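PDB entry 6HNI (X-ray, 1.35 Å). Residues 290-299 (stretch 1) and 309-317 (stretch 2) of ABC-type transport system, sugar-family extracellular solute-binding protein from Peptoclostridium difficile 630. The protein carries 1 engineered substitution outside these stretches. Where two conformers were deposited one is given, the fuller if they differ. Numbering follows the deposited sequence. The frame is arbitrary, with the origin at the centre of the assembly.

Stretch 1 290-299: DIIVNEDILK
Stretch 2 309-317: ENISYVKTK

Two segments of one chain lie side by side as parallel strands, the first 290-294 and the second ending at Val 314, their axes 4.6 Å apart at closest approach and their directions 35° apart; stretch 1 then turns into a helix from Glu 295, nearly perpendicular (91°) to the second strand. Together they bury 713 Å². The register pairs Ile 292 with Ser 312, Val 293 with Tyr 313 and Asn 294 with Val 314, at CA-CA distances of 4.9, 4.9 and 4.8 Å. Strand residues have extended backbones, phi/psi running from -88/123 at Ile 291 to -128/141 at Val 293, and -108/149 at Ser 312 to -122/161 at Val 314.

Glu 309 (-63/-27) is out of reach of stretch 1, and Asn 310 (-78/-2) is linked to it through water. Water 2 donates to Asn 310 O (2.6 Å) and accepts from Ile 291 N (2.9 Å), so the water links Asn 310 O to Ile 291 N.

Ile 311 (m, t) puts its side chain on the same face as Ile 291, Val 293 and Tyr 313. Its CG2 lies 3.6 Å from Val 293 CG2, and its CG1 3.8 Å from Ile 291 CG2; branched apolar chains suit this packing.

At Ser 312 direct backbone pairing begins: Ser 312 N donates to Ile 291 O (3.1 Å, 177°), and Ser 312 O accepts from Val 293 N (3.0 Å). Ser 312 O also receives a CA-H...O contact from Ile 292 CA (3.3 Å). The small side chain (m) lies on the Ile 292 face at an exposed site, where Ser 312 OG is 2.9 Å from water 1; the water donates to Ile 291 O (2.7 Å).

Tyr 313 (m, chi2 -80°) is covered most by the other stretch. Val 293 (t) brings CG1 to the ring edge, 3.6 Å from Tyr 313 CE1, while Leu 298 CD2, from the helix, is 4.2 Å from Tyr 313 CE1. The large ring thus bridges strand and helix.

Val 314 (m) returns to the Ile 292 face, its CG1 3.7 Å from Ile 292 CG2. Val 314 N donates to Val 293 O (2.9 Å), and Val 314 O accepts from Glu 295 N (2.9 Å, 149°), carrying the ladder into the first residue of the helix.

Lys 315 (-119/154; m, t, t, t) points its CB sideways, and its extended chain carries Lys 315 NZ to 3.9 Å from Glu 295 OE1 (Glu 295 p, t), a long salt bridge.

Thr 316 (m; -60/129) closes the contact from both backbone and side chain. Thr 316 N donates to Asp 296 OD2 (2.9 Å), and Thr 316 OG1 accepts from Asn 294 ND2 (3.0 Å). Buried Asn 294 (t, chi2 -44°) uses its other amide atom as the helix N-cap: Asn 294 OD1 accepts from Ile 297 N (3.0 Å) and, weakly, from Asp 296 N (2.9 Å). One amide group therefore caps the helix and ties it to stretch 2. Lys 317 makes no contact.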

# COMPACT_ATOMS: atom_id res chain seq x y z
N ASP A 290 -0.93 -14.30 1.23
CA ASP A 290 -0.92 -15.11 2.45
C ASP A 290 -1.94 -14.57 3.40
O ASP A 290 -2.13 -13.34 3.50
CB ASP A 290 0.45 -15.10 3.12
CG ASP A 290 1.49 -15.93 2.31
OD1 ASP A 290 1.48 -17.16 2.45
OD2 ASP A 290 2.29 -15.36 1.54
N ILE A 291 -2.62 -15.50 4.08
CA ILE A 291 -3.65 -15.10 5.04
C ILE A 291 -2.99 -14.89 6.41
O ILE A 291 -2.31 -15.79 6.94
CB ILE A 291 -4.80 -16.12 5.17
CG1 ILE A 291 -5.47 -16.38 3.84
CG2 ILE A 291 -5.87 -15.66 6.21
CD1 ILE A 291 -6.39 -17.57 3.83
N ILE A 292 -3.16 -13.68 6.96
CA ILE A 292 -2.60 -13.30 8.24
C ILE A 292 -3.77 -12.70 9.07
O ILE A 292 -4.57 -11.88 8.58
CB ILE A 292 -1.42 -12.30 8.10
CG1 ILE A 292 -0.24 -13.00 7.37
CG2 ILE A 292 -0.99 -11.77 9.45
CD1 ILE A 292 0.95 -12.09 7.06
N VAL A 293 -3.85 -13.16 10.31
CA VAL A 293 -4.91 -12.82 11.24
C VAL A 293 -4.27 -12.32 12.54
O VAL A 293 -3.28 -12.86 13.00
CB VAL A 293 -5.79 -14.04 11.51
CG1 VAL A 293 -6.77 -13.79 12.67
CG2 VAL A 293 -6.53 -14.46 10.26
N ASN A 294 -4.87 -11.30 13.13
CA ASN A 294 -4.43 -10.76 14.38
C ASN A 294 -5.16 -11.56 15.42
O ASN A 294 -6.38 -11.39 15.62
CB ASN A 294 -4.68 -9.25 14.46
CG ASN A 294 -4.20 -8.63 15.77
OD1 ASN A 294 -4.42 -9.18 16.84
ND2 ASN A 294 -3.51 -7.48 15.68
N GLU A 295 -4.45 -12.43 16.14
CA GLU A 295 -5.08 -13.31 17.13
C GLU A 295 -5.66 -12.56 18.33
O GLU A 295 -6.54 -13.07 19.00
CB GLU A 295 -4.13 -14.43 17.61
CG GLU A 295 -2.92 -14.01 18.43
CD GLU A 295 -2.16 -15.21 19.02
OE1 GLU A 295 -2.19 -15.42 20.24
OE2 GLU A 295 -1.53 -15.96 18.25
N ASP A 296 -5.13 -11.37 18.63
CA ASP A 296 -5.62 -10.57 19.76
C ASP A 296 -7.00 -10.01 19.42
O ASP A 296 -7.92 -10.02 20.23
CB ASP A 296 -4.70 -9.37 20.07
CG ASP A 296 -3.34 -9.79 20.58
OD1 ASP A 296 -3.33 -10.71 21.42
OD2 ASP A 296 -2.30 -9.19 20.16
N ILE A 297 -7.13 -9.52 18.19
CA ILE A 297 -8.42 -9.01 17.68
C ILE A 297 -9.43 -10.14 17.53
O ILE A 297 -10.58 -9.97 17.91
CB ILE A 297 -8.23 -8.24 16.34
CG1 ILE A 297 -7.32 -7.03 16.51
CG2 ILE A 297 -9.55 -7.77 15.75
CD1 ILE A 297 -7.77 -5.99 17.52
N LEU A 298 -8.99 -11.30 17.05
CA LEU A 298 -9.84 -12.48 16.92
C LEU A 298 -10.47 -12.83 18.28
O LEU A 298 -11.67 -13.06 18.37
CB LEU A 298 -9.05 -13.68 16.45
CG LEU A 298 -9.82 -14.95 16.10
CD1 LEU A 298 -10.60 -14.80 14.82
CD2 LEU A 298 -8.85 -16.09 15.98
N LYS A 299 -9.64 -12.86 19.32
CA LYS A 299 -10.09 -13.18 20.66
C LYS A 299 -11.01 -12.08 21.20
O LYS A 299 -12.04 -12.38 21.81
CB LYS A 299 -8.90 -13.40 21.60
CG LYS A 299 -9.32 -13.74 23.03
CD LYS A 299 -8.12 -13.97 23.91
CE LYS A 299 -8.53 -13.91 25.37
NZ LYS A 299 -7.34 -14.10 26.25
N GLU A 309 -4.96 -24.53 7.97
CA GLU A 309 -3.49 -24.59 8.15
C GLU A 309 -2.69 -23.45 7.51
O GLU A 309 -1.57 -23.14 7.96
CB GLU A 309 -2.93 -25.89 7.56
CG GLU A 309 -3.17 -27.17 8.36
CD GLU A 309 -2.51 -28.39 7.71
OE1 GLU A 309 -1.37 -28.28 7.19
OE2 GLU A 309 -3.14 -29.48 7.72
N ASN A 310 -3.23 -22.85 6.45
CA ASN A 310 -2.56 -21.74 5.78
C ASN A 310 -2.70 -20.38 6.51
O ASN A 310 -2.14 -19.39 6.06
CB ASN A 310 -3.04 -21.62 4.32
CG ASN A 310 -2.62 -22.81 3.46
OD1 ASN A 310 -3.45 -23.65 3.13
ND2 ASN A 310 -1.34 -22.87 3.07
N ILE A 311 -3.43 -20.31 7.62
CA ILE A 311 -3.46 -19.04 8.39
C ILE A 311 -2.25 -18.89 9.32
O ILE A 311 -1.93 -19.82 10.06
CB ILE A 311 -4.75 -18.93 9.22
CG1 ILE A 311 -5.92 -18.82 8.25
CG2 ILE A 311 -4.73 -17.62 10.02
CD1 ILE A 311 -7.28 -19.03 8.94
N SER A 312 -1.60 -17.72 9.28
CA SER A 312 -0.57 -17.33 10.25
C SER A 312 -1.13 -16.24 11.17
O SER A 312 -1.99 -15.45 10.72
CB SER A 312 0.67 -16.78 9.52
OG SER A 312 1.33 -17.78 8.76
N TYR A 313 -0.67 -16.22 12.41
CA TYR A 313 -1.19 -15.25 13.38
C TYR A 313 -0.11 -14.27 13.81
O TYR A 313 1.08 -14.62 13.92
CB TYR A 313 -1.75 -15.97 14.61
CG TYR A 313 -2.98 -16.79 14.23
CD1 TYR A 313 -4.22 -16.17 14.09
CD2 TYR A 313 -2.89 -18.13 13.95
CE1 TYR A 313 -5.35 -16.90 13.71
CE2 TYR A 313 -3.99 -18.88 13.58
CZ TYR A 313 -5.22 -18.25 13.45
OH TYR A 313 -6.32 -18.96 13.07
N VAL A 314 -0.58 -13.04 14.01
CA VAL A 314 0.22 -11.93 14.52
C VAL A 314 -0.46 -11.40 15.79
O VAL A 314 -1.67 -11.59 16.01
CB VAL A 314 0.46 -10.80 13.50
CG1 VAL A 314 1.32 -11.28 12.30
CG2 VAL A 314 -0.83 -10.15 13.03
N LYS A 315 0.32 -10.67 16.58
CA LYS A 315 -0.18 -10.00 17.79
C LYS A 315 0.06 -8.54 17.60
O LYS A 315 0.93 -8.17 16.83
CB LYS A 315 0.53 -10.52 19.02
CG LYS A 315 0.20 -11.98 19.26
CD LYS A 315 0.95 -12.51 20.46
CE LYS A 315 0.27 -13.75 21.01
NZ LYS A 315 0.93 -14.24 22.24
N THR A 316 -0.73 -7.71 18.25
CA THR A 316 -0.72 -6.27 17.97
C THR A 316 0.64 -5.59 18.18
O THR A 316 1.25 -5.75 19.25
CB THR A 316 -1.83 -5.55 18.74
OG1 THR A 316 -3.07 -6.07 18.28
CG2 THR A 316 -1.81 -4.02 18.48
N LYS A 317 1.08 -4.84 17.15
CA LYS A 317 2.36 -4.09 17.13
C LYS A 317 2.36 -2.95 18.14
O LYS A 317 2.89 -3.08 19.24
CB LYS A 317 2.63 -3.52 15.73
O HOH W 1 0.07 -16.94 6.30
O HOH W 2 -1.98 -18.26 3.70